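Cellulose biosynthesis protein BcsG (Salmonella typhimurium LT2, PDB 5OLT) is required for cellulose biosynthesis, the piece here being its extramembrane, zinc-binding domain of the alkaline phosphatase family. Local coordinates at residues Thr46-Gln51 / Ala137-Thr142; Phe59-Ile64 / Glu323-Ala328; Pro104-Leu109 / Ala211-Leu216. All blocks are in the same frame, centred on the assembly; numbering follows the deposited sequence.

Contact 1. Residues Thr46-Gln51 / Ala137-Thr142; sequences TTFPAQ and AKLGFT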
loop_
_atom_site.group_PDB
_atom_site.type_symbol
_atom_site.label_atom_id
_atom_site.label_comp_id
_atom_site.label_asym_id
_atom_site.label_seq_id
_atom_site.Cartn_x
_atom_site.Cartn_y
_atom_site.Cartn_z
ATOM N N THR A 46 -12.300 7.503 -5.666
ATOM C CA THR A 46 -12.223 8.574 -4.687
ATOM C C THR A 46 -12.484 9.870 -5.419
ATOM O O THR A 46 -11.880 10.171 -6.426
ATOM C CB THR A 46 -10.821 8.630 -4.102
ATOM O OG1 THR A 46 -10.488 7.324 -3.662
ATOM C CG2 THR A 46 -10.766 9.609 -2.953
ATOM N N THR A 47 -13.370 10.677 -4.897
ATOM C CA THR A 47 -13.497 12.007 -5.532
ATOM C C THR A 47 -12.667 13.039 -4.783
ATOM O O THR A 47 -12.894 13.268 -3.594
ATOM C CB THR A 47 -14.951 12.447 -5.655
ATOM O OG1 THR A 47 -15.622 11.493 -6.487
ATOM C CG2 THR A 47 -15.050 13.804 -6.321
ATOM N N PHE A 48 -11.663 13.569 -5.475
ATOM C CA PHE A 48 -10.902 14.731 -4.989
ATOM C C PHE A 48 -11.657 16.034 -5.242
ATOM O O PHE A 48 -12.422 16.132 -6.209
ATOM C CB PHE A 48 -9.507 14.750 -5.600
ATOM C CG PHE A 48 -8.575 13.767 -4.959
ATOM C CD1 PHE A 48 -8.631 12.403 -5.292
ATOM C CD2 PHE A 48 -7.659 14.193 -3.992
ATOM C CE1 PHE A 48 -7.796 11.507 -4.665
ATOM C CE2 PHE A 48 -6.836 13.291 -3.345
ATOM C CZ PHE A 48 -6.879 11.935 -3.698
ATOM N N PRO A 49 -11.459 17.040 -4.372
ATOM C CA PRO A 49 -12.087 18.345 -4.655
ATOM C C PRO A 49 -11.509 18.981 -5.916
ATOM O O PRO A 49 -10.363 18.689 -6.298
ATOM C CB PRO A 49 -11.686 19.195 -3.448
ATOM C CG PRO A 49 -10.461 18.525 -2.897
ATOM C CD PRO A 49 -10.695 17.051 -3.113
ATOM N N ALA A 50 -12.308 19.866 -6.536
ATOM C CA ALA A 50 -11.902 20.608 -7.714
ATOM C C ALA A 50 -10.675 21.497 -7.455
ATOM O O ALA A 50 -9.769 21.586 -8.285
ATOM C CB ALA A 50 -13.082 21.434 -8.227
ATOM N N GLN A 51 -10.634 22.132 -6.288
ATOM C CA GLN A 51 -9.455 22.906 -5.865
ATOM C C GLN A 51 -9.483 22.896 -4.346
ATOM O O GLN A 51 -10.506 22.561 -3.740
ATOM C CB GLN A 51 -9.430 24.355 -6.438
ATOM C CG GLN A 51 -10.517 25.286 -5.908
ATOM C CD GLN A 51 -11.928 24.825 -6.247
ATOM O OE1 GLN A 51 -12.268 24.604 -7.412
ATOM N NE2 GLN A 51 -12.753 24.665 -5.223
ATOM N N ALA A 137 -1.031 16.302 -7.531
ATOM C CA ALA A 137 -0.286 17.317 -8.308
ATOM C C ALA A 137 -1.227 18.422 -8.772
ATOM O O ALA A 137 -0.859 19.609 -8.731
ATOM C CB ALA A 137 0.415 16.710 -9.500
ATOM N N LYS A 138 -2.437 18.036 -9.180
ATOM C CA LYS A 138 -3.482 18.963 -9.642
ATOM C C LYS A 138 -3.848 19.982 -8.569
ATOM O O LYS A 138 -4.189 21.134 -8.879
ATOM C CB LYS A 138 -4.736 18.176 -10.066
ATOM C CG LYS A 138 -4.676 17.629 -11.482
ATOM C CD LYS A 138 -5.677 16.516 -11.756
ATOM C CE LYS A 138 -7.058 16.780 -11.174
ATOM N NZ LYS A 138 -8.059 15.816 -11.725
ATOM N N LEU A 139 -3.750 19.552 -7.306
ATOM C CA LEU A 139 -4.103 20.369 -6.142
ATOM C C LEU A 139 -2.904 21.090 -5.535
ATOM O O LEU A 139 -3.024 21.638 -4.425
ATOM C CB LEU A 139 -4.780 19.498 -5.082
ATOM C CG LEU A 139 -6.160 18.954 -5.456
ATOM C CD1 LEU A 139 -6.567 17.871 -4.460
ATOM C CD2 LEU A 139 -7.217 20.043 -5.506
ATOM N N GLY A 140 -1.766 21.089 -6.237
ATOM C CA GLY A 140 -0.602 21.880 -5.835
ATOM C C GLY A 140 0.439 21.127 -5.025
ATOM O O GLY A 140 1.370 21.746 -4.473
ATOM N N PHE A 141 0.324 19.794 -4.945
ATOM C CA PHE A 141 1.362 19.023 -4.262
ATOM C C PHE A 141 2.507 18.703 -5.226
ATOM O O PHE A 141 2.289 18.042 -6.264
ATOM C CB PHE A 141 0.819 17.696 -3.713
ATOM C CG PHE A 141 -0.147 17.834 -2.566
ATOM C CD1 PHE A 141 -1.463 18.279 -2.764
ATOM C CD2 PHE A 141 0.245 17.464 -1.269
ATOM C CE1 PHE A 141 -2.359 18.371 -1.706
ATOM C CE2 PHE A 141 -0.659 17.570 -0.210
ATOM C CZ PHE A 141 -1.958 18.032 -0.421
ATOM N N THR A 142 3.716 19.117 -4.875
ATOM C CA THR A 142 4.922 18.792 -5.621
ATOM C C THR A 142 5.115 17.270 -5.553
ATOM O O THR A 142 4.996 16.695 -4.476
ATOM C CB THR A 142 6.098 19.531 -4.965
ATOM O OG1 THR A 142 5.866 20.941 -5.092
ATOM C CG2 THR A 142 7.430 19.226 -5.638
#
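The F48 ring meets L139 at one corner, CD2 lying 3.9 Å from L139 CD1, while the F48 side chain also packs on L132, N135 and L136 of helix 132-138 and on S322 and V326 of helix 318-328. The puckered P49 ring sits next to the same methyl, with its CG 4.2 Å from L139 CD1. Helix 132-138 ends here in a Schellman motif, and L139 is the residue just before its C-prime glycine, G140, whose phi is 96°. G140 N bonds to A137 O at 3.0 Å, and F141 N reaches back to L136 O. L139 faces the loop between helix 27-42 and strand 60-66, and it supplies most of the 150 Å² buried between the segments. Its chi1 of -68° places CG beside the backbone N, and the two methyls then divide the contact: CD1 goes to the two rings, CD2 to the bend of the loop backbone. No hydrogen bond crosses between the segments, so this surface seam is apolar packing of one leucine against a loop. On the backbone side, L139 CD2 rests 3.5 Å from P49 O and 3.7 Å from Q51 CA.

Contact 2. Residues Phe59-Ile64 / Glu323-Ala328; sequences FDLLVI and ELVVRA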
loop_
_atom_site.group_PDB
_atom_site.type_symbol
_atom_site.label_atom_id
_atom_site.label_comp_id
_atom_site.label_asym_id
_atom_site.label_seq_id
_atom_site.Cartn_x
_atom_site.Cartn_y
_atom_site.Cartn_z
ATOM N N PHE A 59 0.764 20.430 3.849
ATOM C CA PHE A 59 1.444 19.344 4.544
ATOM C C PHE A 59 2.118 18.470 3.495
ATOM O O PHE A 59 1.874 18.651 2.289
ATOM C CB PHE A 59 0.448 18.523 5.383
ATOM C CG PHE A 59 -0.523 17.684 4.567
ATOM C CD1 PHE A 59 -1.668 18.260 3.997
ATOM C CD2 PHE A 59 -0.269 16.317 4.343
ATOM C CE1 PHE A 59 -2.553 17.488 3.252
ATOM C CE2 PHE A 59 -1.184 15.542 3.613
ATOM C CZ PHE A 59 -2.327 16.132 3.060
ATOM N N ASP A 60 2.947 17.535 3.960
ATOM C CA ASP A 60 3.619 16.572 3.086
ATOM C C ASP A 60 3.047 15.173 3.258
ATOM O O ASP A 60 2.804 14.732 4.394
ATOM C CB ASP A 60 5.119 16.518 3.385
ATOM C CG ASP A 60 5.812 17.824 3.178
ATOM O OD1 ASP A 60 5.481 18.510 2.194
ATOM O OD2 ASP A 60 6.732 18.156 3.993
ATOM N N LEU A 61 2.781 14.501 2.136
ATOM C CA LEU A 61 2.416 13.071 2.112
ATOM C C LEU A 61 3.656 12.259 1.764
ATOM O O LEU A 61 4.354 12.574 0.790
ATOM C CB LEU A 61 1.303 12.802 1.070
ATOM C CG LEU A 61 1.016 11.314 0.822
ATOM C CD1 LEU A 61 0.361 10.678 2.035
ATOM C CD2 LEU A 61 0.093 11.101 -0.373
ATOM N N LEU A 62 3.942 11.235 2.563
ATOM C CA LEU A 62 5.102 10.356 2.250
ATOM C C LEU A 62 4.575 8.929 2.231
ATOM O O LEU A 62 4.071 8.448 3.250
ATOM C CB LEU A 62 6.171 10.530 3.335
ATOM C CG LEU A 62 7.337 9.564 3.290
ATOM C CD1 LEU A 62 8.097 9.631 1.978
ATOM C CD2 LEU A 62 8.263 9.832 4.473
ATOM N N VAL A 63 4.633 8.283 1.063
ATOM C CA VAL A 63 4.171 6.897 0.925
ATOM C C VAL A 63 5.402 6.001 0.882
ATOM O O VAL A 63 6.279 6.165 0.012
ATOM C CB VAL A 63 3.323 6.726 -0.357
ATOM C CG1 VAL A 63 2.921 5.269 -0.566
ATOM C CG2 VAL A 63 2.100 7.604 -0.305
ATOM N N ILE A 64 5.484 5.074 1.840
ATOM C CA ILE A 64 6.647 4.212 2.019
ATOM C C ILE A 64 6.214 2.810 1.561
ATOM O O ILE A 64 5.440 2.128 2.256
ATOM C CB ILE A 64 7.084 4.221 3.516
ATOM C CG1 ILE A 64 7.519 5.644 3.917
ATOM C CG2 ILE A 64 8.187 3.196 3.764
ATOM C CD1 ILE A 64 7.915 5.772 5.368
ATOM N N GLU A 323 -8.819 7.033 0.037
ATOM C CA GLU A 323 -9.847 7.728 0.812
ATOM C C GLU A 323 -9.279 8.470 2.014
ATOM O O GLU A 323 -9.671 9.611 2.272
ATOM C CB GLU A 323 -10.888 6.716 1.275
ATOM C CG GLU A 323 -12.020 7.325 2.073
ATOM C CD GLU A 323 -12.839 8.333 1.339
ATOM O OE1 GLU A 323 -12.938 8.263 0.094
ATOM O OE2 GLU A 323 -13.431 9.202 2.041
ATOM N N LEU A 324 -8.326 7.864 2.725
ATOM C CA LEU A 324 -7.723 8.580 3.843
ATOM C C LEU A 324 -6.979 9.822 3.377
ATOM O O LEU A 324 -7.053 10.874 4.054
ATOM C CB LEU A 324 -6.769 7.651 4.631
ATOM C CG LEU A 324 -7.494 6.631 5.537
ATOM C CD1 LEU A 324 -6.506 5.575 5.990
ATOM C CD2 LEU A 324 -8.169 7.302 6.747
ATOM N N VAL A 325 -6.310 9.752 2.216
ATOM C CA VAL A 325 -5.663 10.928 1.639
ATOM C C VAL A 325 -6.684 12.024 1.332
ATOM O O VAL A 325 -6.436 13.189 1.678
ATOM C CB VAL A 325 -4.764 10.573 0.414
ATOM C CG1 VAL A 325 -4.210 11.848 -0.253
ATOM C CG2 VAL A 325 -3.618 9.644 0.865
ATOM N N VAL A 326 -7.800 11.698 0.687
ATOM C CA VAL A 326 -8.710 12.785 0.387
ATOM C C VAL A 326 -9.279 13.392 1.684
ATOM O O VAL A 326 -9.434 14.617 1.740
ATOM C CB VAL A 326 -9.764 12.358 -0.642
ATOM C CG1 VAL A 326 -10.893 11.587 -0.002
ATOM C CG2 VAL A 326 -10.291 13.548 -1.413
ATOM N N ARG A 327 -9.505 12.562 2.722
ATOM C CA ARG A 327 -10.006 13.072 4.023
ATOM C C ARG A 327 -9.011 14.047 4.633
ATOM O O ARG A 327 -9.414 14.990 5.339
ATOM C CB ARG A 327 -10.333 11.923 4.982
ATOM C CG ARG A 327 -11.520 11.114 4.450
ATOM C CD ARG A 327 -11.899 10.000 5.379
ATOM N NE ARG A 327 -13.028 9.234 4.829
ATOM C CZ ARG A 327 -13.666 8.283 5.514
ATOM N NH1 ARG A 327 -13.327 8.005 6.770
ATOM N NH2 ARG A 327 -14.645 7.589 4.942
ATOM N N ALA A 328 -7.733 13.887 4.311
ATOM C CA ALA A 328 -6.687 14.772 4.835
ATOM C C ALA A 328 -6.294 15.899 3.919
ATOM O O ALA A 328 -5.531 16.759 4.343
ATOM C CB ALA A 328 -5.458 13.942 5.129
#
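F59 and A328 meet through the aromatic ring of one and the last carbonyl of helix segment 323-328 in the other. F59 CE1 lies 3.3 Å from A328 O and CZ lies 3.5 Å from the same A328 O, so two neighbouring ring carbons border one oxygen. The ring gets there with CG standing between the backbone N and the carbonyl carbon (chi1 70°). A328 also offers its methyl, with CB 4.3 Å from F59 CZ. Around this pair the aromatic cluster grows: F141 meets the F59 ring edge-to-face, and F334 meets it with the planes inclined at about 35°.

Strand 60-66 is an inner strand of the mixed seven-stranded sheet of this alkaline phosphatase-family domain, and helix 318-328 packs on one of its faces. The F59 and L61 side chains point to the helix, while L62 faces the other way, toward L195 and W198 of helix 191-203. On the helix side, M260 of the adjoining strand touches L61, V325 and A328, and L136 of helix 132-138 packs against both L61 and V325.

Two residues along the strand from F59, L61 meets V325 of the helix, one turn before A328. The L61 side chain has CG anti to the backbone N (chi1 171°), and it crosses that of V325 at about a right angle. Each gives a single methyl to the meeting, L61 CD2 lying 4.2 Å from V325 CG2.

Contact 3. Residues Pro104-Leu109 / Ala211-Leu216; sequences PAAIRL and ATFFNL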
loop_
_atom_site.group_PDB
_atom_site.type_symbol
_atom_site.label_atom_id
_atom_site.label_comp_id
_atom_site.label_asym_id
_atom_site.label_seq_id
_atom_site.Cartn_x
_atom_site.Cartn_y
_atom_site.Cartn_z
ATOM N N PRO A 104 3.594 -4.798 -10.605
ATOM C CA PRO A 104 2.144 -4.625 -10.519
ATOM C C PRO A 104 1.717 -4.035 -9.176
ATOM O O PRO A 104 0.743 -3.277 -9.145
ATOM C CB PRO A 104 1.603 -6.040 -10.672
ATOM C CG PRO A 104 2.708 -6.862 -11.161
ATOM C CD PRO A 104 4.002 -6.158 -11.015
ATOM N N ALA A 105 2.419 -4.357 -8.076
ATOM C CA ALA A 105 2.064 -3.761 -6.792
ATOM C C ALA A 105 2.205 -2.267 -6.803
ATOM O O ALA A 105 1.327 -1.551 -6.283
ATOM C CB ALA A 105 2.914 -4.341 -5.682
ATOM N N ALA A 106 3.313 -1.790 -7.352
ATOM C CA ALA A 106 3.557 -0.347 -7.391
ATOM C C ALA A 106 2.534 0.349 -8.286
ATOM O O ALA A 106 2.004 1.410 -7.931
ATOM C CB ALA A 106 4.956 -0.066 -7.878
ATOM N N ILE A 107 2.202 -0.256 -9.439
ATOM C CA ILE A 107 1.201 0.336 -10.307
ATOM C C ILE A 107 -0.165 0.379 -9.604
ATOM O O ILE A 107 -0.867 1.390 -9.682
ATOM C CB ILE A 107 1.080 -0.458 -11.632
ATOM C CG1 ILE A 107 2.429 -0.465 -12.384
ATOM C CG2 ILE A 107 0.038 0.200 -12.542
ATOM C CD1 ILE A 107 2.452 -1.522 -13.479
ATOM N N ARG A 108 -0.541 -0.696 -8.897
ATOM C CA ARG A 108 -1.817 -0.711 -8.188
ATOM C C ARG A 108 -1.864 0.426 -7.147
ATOM O O ARG A 108 -2.871 1.101 -7.009
ATOM C CB ARG A 108 -2.051 -2.062 -7.544
ATOM C CG ARG A 108 -2.369 -3.153 -8.564
ATOM C CD ARG A 108 -2.644 -4.507 -7.912
ATOM N NE ARG A 108 -3.005 -5.507 -8.940
ATOM C CZ ARG A 108 -4.190 -5.558 -9.557
ATOM N NH1 ARG A 108 -5.191 -4.738 -9.227
ATOM N NH2 ARG A 108 -4.377 -6.454 -10.547
ATOM N N LEU A 109 -0.783 0.605 -6.402
ATOM C CA LEU A 109 -0.737 1.677 -5.412
ATOM C C LEU A 109 -0.799 3.059 -6.071
ATOM O O LEU A 109 -1.526 3.946 -5.593
ATOM C CB LEU A 109 0.569 1.547 -4.604
ATOM C CG LEU A 109 0.874 2.635 -3.553
ATOM C CD1 LEU A 109 -0.259 2.897 -2.582
ATOM C CD2 LEU A 109 2.095 2.190 -2.785
ATOM N N ALA A 211 4.096 15.448 -2.213
ATOM C CA ALA A 211 3.674 14.047 -2.136
ATOM C C ALA A 211 4.805 13.237 -2.716
ATOM O O ALA A 211 5.201 13.441 -3.857
ATOM C CB ALA A 211 2.385 13.814 -2.909
ATOM N N THR A 212 5.324 12.301 -1.923
ATOM C CA THR A 212 6.483 11.509 -2.277
ATOM C C THR A 212 6.129 10.033 -2.282
ATOM O O THR A 212 5.530 9.525 -1.327
ATOM C CB THR A 212 7.625 11.761 -1.257
ATOM O OG1 THR A 212 7.969 13.130 -1.315
ATOM C CG2 THR A 212 8.847 10.940 -1.571
ATOM N N PHE A 213 6.539 9.353 -3.361
ATOM C CA PHE A 213 6.500 7.905 -3.468
ATOM C C PHE A 213 7.892 7.364 -3.225
ATOM O O PHE A 213 8.841 7.708 -3.959
ATOM C CB PHE A 213 6.002 7.502 -4.861
ATOM C CG PHE A 213 5.876 6.023 -5.047
ATOM C CD1 PHE A 213 4.858 5.335 -4.376
ATOM C CD2 PHE A 213 6.750 5.321 -5.860
ATOM C CE1 PHE A 213 4.717 3.954 -4.550
ATOM C CE2 PHE A 213 6.633 3.907 -6.028
ATOM C CZ PHE A 213 5.614 3.249 -5.348
ATOM N N PHE A 214 8.025 6.530 -2.193
ATOM C CA PHE A 214 9.323 5.993 -1.801
ATOM C C PHE A 214 9.273 4.464 -1.848
ATOM O O PHE A 214 8.466 3.876 -1.123
ATOM C CB PHE A 214 9.643 6.498 -0.372
ATOM C CG PHE A 214 10.924 5.966 0.262
ATOM C CD1 PHE A 214 12.024 5.463 -0.483
ATOM C CD2 PHE A 214 11.036 5.978 1.670
ATOM C CE1 PHE A 214 13.172 5.003 0.146
ATOM C CE2 PHE A 214 12.205 5.526 2.288
ATOM C CZ PHE A 214 13.266 5.032 1.542
ATOM N N ASN A 215 10.099 3.836 -2.703
ATOM C CA ASN A 215 10.110 2.380 -2.803
ATOM C C ASN A 215 11.394 1.801 -2.196
ATOM O O ASN A 215 12.486 2.300 -2.451
ATOM C CB ASN A 215 9.935 1.916 -4.264
ATOM C CG ASN A 215 9.852 0.420 -4.362
ATOM O OD1 ASN A 215 10.850 -0.242 -4.637
ATOM N ND2 ASN A 215 8.651 -0.132 -4.147
ATOM N N LEU A 216 11.219 0.784 -1.347
ATOM C CA LEU A 216 12.288 0.199 -0.532
ATOM C C LEU A 216 12.471 -1.280 -0.802
ATOM O O LEU A 216 11.525 -2.048 -0.671
ATOM C CB LEU A 216 11.961 0.325 0.988
ATOM C CG LEU A 216 11.882 1.711 1.558
ATOM C CD1 LEU A 216 10.566 2.358 1.175
ATOM C CD2 LEU A 216 12.009 1.651 3.074
#
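F213 pushes the CE1-CZ end of its ring against L109 and A106, two side chains one helical turn apart in positions i and i+3. The L109 methyl CD2 lies at the ring edge, near the ring plane, 3.6 Å from F213 CE1; this is therefore edge packing rather than a CH-pi contact over a face. A106 adds its methyl, CB standing 4.2 Å from F213 CZ. F213 extends away from its strand because CG is anti to the backbone N (chi1 -178°), which carries the ring across to helix 102-110; the nearest CA atoms, those of A106 and N215, are still 8.5 Å apart.

Strand 210-216 belongs to the central mixed sheet of the alkaline phosphatase-type fold, and its alternation is plain here. F213 and N215 point to helix 102-110, whereas F214 faces helix 191-203 and has L216 CD1 over the centre of its ring, 3.5 Å above the plane.

The zinc site is close by. S102, at the start of the same helix, is a zinc ligand, and the A106 side chain is about 8 Å from the metal. N215 ND2 hydrogen-bonds to E266, another ligand, so the strand also supplies a second-shell residue. Between the two segments a phenyl edge meets a leucine methyl and an alanine methyl, so their contact rests on van der Waals packing alone, with no directional bond between them.

From the N terminus, segment 46-51 opens first and contact 1 closes its loop at 137-142, tying a surface loop to the end of helix 132-138. Before that closure, 59-64 and 104-109 have both begun, so contact 1 crosses contacts 2 and 3. Contact 3 closes at 211-216, well before contact 2 closes at 323-328, and thus lies wholly within the span of contact 2. The sheet joins them: a probable hydrogen bond, V63 O to F214 N at 2.8 Å, links neighbouring strands 60-66 and 210-216. Another, T142 O to A211 N at 2.7 Å, links contact 1 to contact 3. F141 CE2 packs 3.7 Å from F59 O, connecting contacts 1 and 2.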